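Long-range contact in uncharacterized protein (Parabacteroides merdae ATCC 43184, PDB 4OPW), which is of unknown function but, as a putative auto-transporter adhesin of the head GIN domain family, probably takes part in cell adhesion: residues E109-K123 with K130-N144. Numbering follows the deposited sequence.
Sequences ELKINANSNCLVQLK and KLDLNVSGSANMVVN
Ile112 and Met141, present as selenomethionine, meet between the two walls of a parallel beta-solenoid, and matching parts of two successive coils, 109-123 and 130-144, illustrate how such a stack is built. Strand 109-114 runs beside 130-136 at 5° and strand 119-122 beside 139-143 at 6°, each pair joined by a ladder of backbone hydrogen bonds such as Ile112 N to Asp132 O. Because the coils stay in register, like positions stack: Leu110 lies alongside Leu131, Ile112 alongside Leu133 and Val120 alongside Met141, each pair pointing the same way into the interior. Met141 also reaches from one wall to the other. Its CG stands anti to the backbone N (chi1 -163°) and lies 3.7 Å from Val120 CB, while the bend at chi3 carries CE across to Ile112 CG2, 3.7 Å away, and to Ala114 CB at 4.0 Å. Ala114 CB also faces Ala139 CB at 3.9 Å, near the turns.

The outer face of strands 109-114 and 130-136 is polar. Asn134 ND2 donates to Asp132 OD1, meeting it from above the carboxylate plane. Lys111 lays its aliphatic part along this acid, CD 3.6 Å from Asp132 OD2, and the bend at chi3 then turns the rest of the chain off the acid.

Each coil turns back through a type I' turn, at 115-118 and 136-139, and the turns stack too: Asn117 N donates to Gly137 O from above the carbonyl plane. Beside them, Asn115 ND2 gives a bond of 2.7 Å to Ser136 OG, tilted from the amide plane, and a water accepts from Ser116 N and lies 3.0 Å from Ser136 OG.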
# COMPACT_ATOMS: atom_id res chain seq x y z
N GLU A 109 2.49 -11.74 8.50
CA GLU A 109 1.64 -10.57 8.30
C GLU A 109 2.32 -9.50 7.47
O GLU A 109 3.52 -9.27 7.62
CB GLU A 109 1.24 -9.97 9.67
CG GLU A 109 0.28 -10.82 10.48
CD GLU A 109 -0.21 -10.26 11.81
OE1 GLU A 109 -0.40 -9.03 11.91
OE2 GLU A 109 -0.45 -11.07 12.74
N LEU A 110 1.53 -8.81 6.65
CA LEU A 110 2.01 -7.66 5.90
C LEU A 110 0.96 -6.57 6.03
O LEU A 110 -0.20 -6.76 5.64
CB LEU A 110 2.34 -7.98 4.43
CG LEU A 110 2.83 -6.78 3.59
CD1 LEU A 110 4.08 -6.08 4.23
CD2 LEU A 110 3.06 -7.18 2.16
N LYS A 111 1.35 -5.46 6.65
CA LYS A 111 0.48 -4.30 6.83
C LYS A 111 1.01 -3.13 6.03
O LYS A 111 2.19 -2.79 6.13
CB LYS A 111 0.39 -3.95 8.33
CG LYS A 111 -0.38 -2.67 8.65
CD LYS A 111 -0.64 -2.53 10.17
CE LYS A 111 0.62 -2.26 11.00
NZ LYS A 111 0.47 -2.60 12.45
N ILE A 112 0.15 -2.54 5.19
CA ILE A 112 0.53 -1.40 4.38
C ILE A 112 -0.43 -0.25 4.61
O ILE A 112 -1.65 -0.43 4.51
CB ILE A 112 0.62 -1.76 2.88
CG1 ILE A 112 1.59 -2.97 2.69
CG2 ILE A 112 1.06 -0.53 2.02
CD1 ILE A 112 1.79 -3.40 1.31
N ASN A 113 0.12 0.93 4.95
CA ASN A 113 -0.65 2.17 5.12
C ASN A 113 -0.17 3.16 4.08
O ASN A 113 0.99 3.59 4.14
CB ASN A 113 -0.49 2.72 6.55
CG ASN A 113 -1.00 1.81 7.65
OD1 ASN A 113 -1.80 0.90 7.44
ND2 ASN A 113 -0.55 2.06 8.87
N ALA A 114 -1.02 3.48 3.10
CA ALA A 114 -0.68 4.37 1.99
C ALA A 114 -1.51 5.63 2.14
O ALA A 114 -2.75 5.57 2.18
CB ALA A 114 -0.95 3.66 0.65
N ASN A 115 -0.81 6.76 2.32
CA ASN A 115 -1.48 8.03 2.54
C ASN A 115 -1.08 9.08 1.54
O ASN A 115 -0.19 8.86 0.72
CB ASN A 115 -1.12 8.53 3.95
CG ASN A 115 -1.37 7.52 5.05
OD1 ASN A 115 -0.45 7.14 5.80
ND2 ASN A 115 -2.59 7.04 5.14
N SER A 116 -1.77 10.24 1.61
CA SER A 116 -1.49 11.46 0.86
C SER A 116 -0.85 11.20 -0.52
O SER A 116 0.35 11.44 -0.72
CB SER A 116 -0.62 12.39 1.70
OG SER A 116 0.47 11.71 2.33
N ASN A 117 -1.67 10.69 -1.46
CA ASN A 117 -1.38 10.53 -2.89
C ASN A 117 -0.29 9.54 -3.28
O ASN A 117 0.08 9.49 -4.47
CB ASN A 117 -1.01 11.89 -3.52
CG ASN A 117 -2.06 12.93 -3.25
OD1 ASN A 117 -3.07 12.99 -3.95
ND2 ASN A 117 -1.86 13.69 -2.20
N CYS A 118 0.15 8.69 -2.35
CA CYS A 118 1.15 7.67 -2.66
C CYS A 118 0.64 6.66 -3.67
O CYS A 118 -0.58 6.57 -3.91
CB CYS A 118 1.57 6.95 -1.38
SG CYS A 118 2.81 7.84 -0.44
N LEU A 119 1.57 5.93 -4.30
CA LEU A 119 1.26 4.81 -5.17
C LEU A 119 2.04 3.62 -4.64
O LEU A 119 3.25 3.69 -4.52
CB LEU A 119 1.59 5.09 -6.65
CG LEU A 119 1.43 3.90 -7.63
CD1 LEU A 119 -0.03 3.39 -7.71
CD2 LEU A 119 1.90 4.27 -9.03
N VAL A 120 1.34 2.54 -4.27
CA VAL A 120 1.96 1.30 -3.79
C VAL A 120 1.67 0.22 -4.82
O VAL A 120 0.52 -0.00 -5.16
CB VAL A 120 1.46 0.88 -2.37
CG1 VAL A 120 1.98 -0.52 -1.99
CG2 VAL A 120 1.83 1.93 -1.32
N GLN A 121 2.72 -0.40 -5.37
CA GLN A 121 2.58 -1.48 -6.34
C GLN A 121 3.29 -2.73 -5.86
O GLN A 121 4.52 -2.72 -5.74
CB GLN A 121 3.09 -1.08 -7.74
CG GLN A 121 2.41 0.16 -8.35
CD GLN A 121 3.21 0.65 -9.54
OE1 GLN A 121 4.08 1.51 -9.42
NE2 GLN A 121 2.96 0.08 -10.68
N LEU A 122 2.53 -3.79 -5.56
CA LEU A 122 3.10 -5.08 -5.16
C LEU A 122 3.02 -5.93 -6.41
O LEU A 122 1.95 -6.40 -6.76
CB LEU A 122 2.40 -5.69 -3.94
CG LEU A 122 2.18 -4.74 -2.73
CD1 LEU A 122 1.46 -5.46 -1.60
CD2 LEU A 122 3.51 -4.09 -2.24
N LYS A 123 4.12 -5.96 -7.18
CA LYS A 123 4.10 -6.52 -8.54
C LYS A 123 4.17 -8.05 -8.64
O LYS A 123 3.87 -8.60 -9.71
CB LYS A 123 5.23 -5.90 -9.38
CG LYS A 123 5.02 -4.40 -9.62
CD LYS A 123 5.91 -3.87 -10.72
CE LYS A 123 5.61 -2.44 -11.08
NZ LYS A 123 6.56 -1.91 -12.10
N LYS A 130 -1.86 -12.86 7.06
CA LYS A 130 -2.79 -11.74 7.15
C LYS A 130 -2.28 -10.58 6.31
O LYS A 130 -1.11 -10.20 6.43
CB LYS A 130 -2.96 -11.33 8.62
CG LYS A 130 -3.96 -10.20 8.86
CD LYS A 130 -3.85 -9.74 10.30
CE LYS A 130 -4.93 -8.77 10.68
NZ LYS A 130 -4.86 -8.43 12.12
N LEU A 131 -3.15 -10.03 5.44
CA LEU A 131 -2.79 -8.89 4.58
C LEU A 131 -3.70 -7.74 4.96
O LEU A 131 -4.91 -7.85 4.85
CB LEU A 131 -2.90 -9.26 3.08
CG LEU A 131 -2.39 -8.22 2.05
CD1 LEU A 131 -0.89 -7.88 2.25
CD2 LEU A 131 -2.62 -8.73 0.63
N ASP A 132 -3.11 -6.67 5.49
CA ASP A 132 -3.85 -5.54 6.02
C ASP A 132 -3.49 -4.27 5.26
O ASP A 132 -2.44 -3.67 5.48
CB ASP A 132 -3.55 -5.45 7.53
CG ASP A 132 -4.17 -4.29 8.27
OD1 ASP A 132 -5.01 -3.59 7.68
OD2 ASP A 132 -3.83 -4.10 9.45
N LEU A 133 -4.41 -3.85 4.36
CA LEU A 133 -4.20 -2.73 3.47
C LEU A 133 -5.08 -1.56 3.82
O LEU A 133 -6.29 -1.72 4.00
CB LEU A 133 -4.47 -3.17 2.03
CG LEU A 133 -3.79 -4.48 1.57
CD1 LEU A 133 -4.20 -4.85 0.16
CD2 LEU A 133 -2.26 -4.38 1.66
N ASN A 134 -4.46 -0.39 3.94
CA ASN A 134 -5.15 0.84 4.32
C ASN A 134 -4.75 1.97 3.41
O ASN A 134 -3.56 2.20 3.19
CB ASN A 134 -4.81 1.20 5.78
CG ASN A 134 -5.11 0.08 6.74
OD1 ASN A 134 -6.23 -0.04 7.21
ND2 ASN A 134 -4.14 -0.83 6.96
N VAL A 135 -5.76 2.65 2.85
CA VAL A 135 -5.51 3.78 1.97
C VAL A 135 -6.26 5.01 2.48
O VAL A 135 -7.40 4.89 2.97
CB VAL A 135 -5.91 3.42 0.50
CG1 VAL A 135 -6.26 4.67 -0.32
CG2 VAL A 135 -4.79 2.62 -0.19
N SER A 136 -5.63 6.19 2.34
CA SER A 136 -6.30 7.46 2.64
C SER A 136 -5.66 8.56 1.81
O SER A 136 -4.66 8.30 1.13
CB SER A 136 -6.25 7.78 4.14
OG SER A 136 -4.96 8.20 4.54
N GLY A 137 -6.27 9.75 1.81
CA GLY A 137 -5.73 10.93 1.12
C GLY A 137 -5.44 10.73 -0.35
O GLY A 137 -4.42 11.21 -0.84
N SER A 138 -6.34 10.02 -1.06
CA SER A 138 -6.29 9.77 -2.50
C SER A 138 -5.07 8.96 -2.92
O SER A 138 -4.70 9.00 -4.10
CB SER A 138 -6.36 11.07 -3.31
OG SER A 138 -7.51 11.83 -2.98
N ALA A 139 -4.49 8.17 -1.98
CA ALA A 139 -3.43 7.25 -2.34
C ALA A 139 -4.03 6.08 -3.15
O ALA A 139 -5.25 5.89 -3.19
CB ALA A 139 -2.71 6.73 -1.07
N ASN A 140 -3.17 5.34 -3.86
CA ASN A 140 -3.62 4.22 -4.70
C ASN A 140 -2.75 3.02 -4.46
O ASN A 140 -1.53 3.13 -4.31
CB ASN A 140 -3.57 4.62 -6.18
CG ASN A 140 -4.53 5.73 -6.52
OD1 ASN A 140 -5.75 5.54 -6.56
ND2 ASN A 140 -4.03 6.94 -6.71
N MSE A 141 -3.37 1.84 -4.47
CA MSE A 141 -2.61 0.63 -4.29
C MSE A 141 -2.98 -0.40 -5.35
O MSE A 141 -4.16 -0.53 -5.70
CB MSE A 141 -2.83 0.05 -2.90
CG MSE A 141 -1.78 -0.95 -2.52
SE MSE A 141 -2.25 -1.50 -0.73
CE MSE A 141 -2.10 -0.11 0.20
N VAL A 142 -1.97 -1.08 -5.91
CA VAL A 142 -2.18 -2.12 -6.91
C VAL A 142 -1.45 -3.38 -6.44
O VAL A 142 -0.22 -3.36 -6.29
CB VAL A 142 -1.76 -1.72 -8.36
CG1 VAL A 142 -2.07 -2.85 -9.35
CG2 VAL A 142 -2.41 -0.41 -8.79
N VAL A 143 -2.20 -4.48 -6.25
CA VAL A 143 -1.65 -5.76 -5.83
C VAL A 143 -1.94 -6.75 -6.95
O VAL A 143 -3.10 -7.07 -7.21
CB VAL A 143 -2.20 -6.24 -4.45
CG1 VAL A 143 -1.59 -7.58 -4.05
CG2 VAL A 143 -1.94 -5.18 -3.34
N ASN A 144 -0.89 -7.21 -7.64
CA ASN A 144 -1.06 -8.09 -8.79
C ASN A 144 -1.62 -9.48 -8.43
O ASN A 144 -2.44 -10.02 -9.18
CB ASN A 144 0.25 -8.25 -9.56
CG ASN A 144 0.62 -7.05 -10.41
OD1 ASN A 144 -0.12 -6.06 -10.52
ND2 ASN A 144 1.77 -7.12 -11.06
O HOH W 1 -3.59 10.79 3.93
O HOH W 2 -3.40 10.90 -5.81
O HOH W 3 -4.05 14.12 -0.78
O HOH W 4 -1.44 7.63 -6.37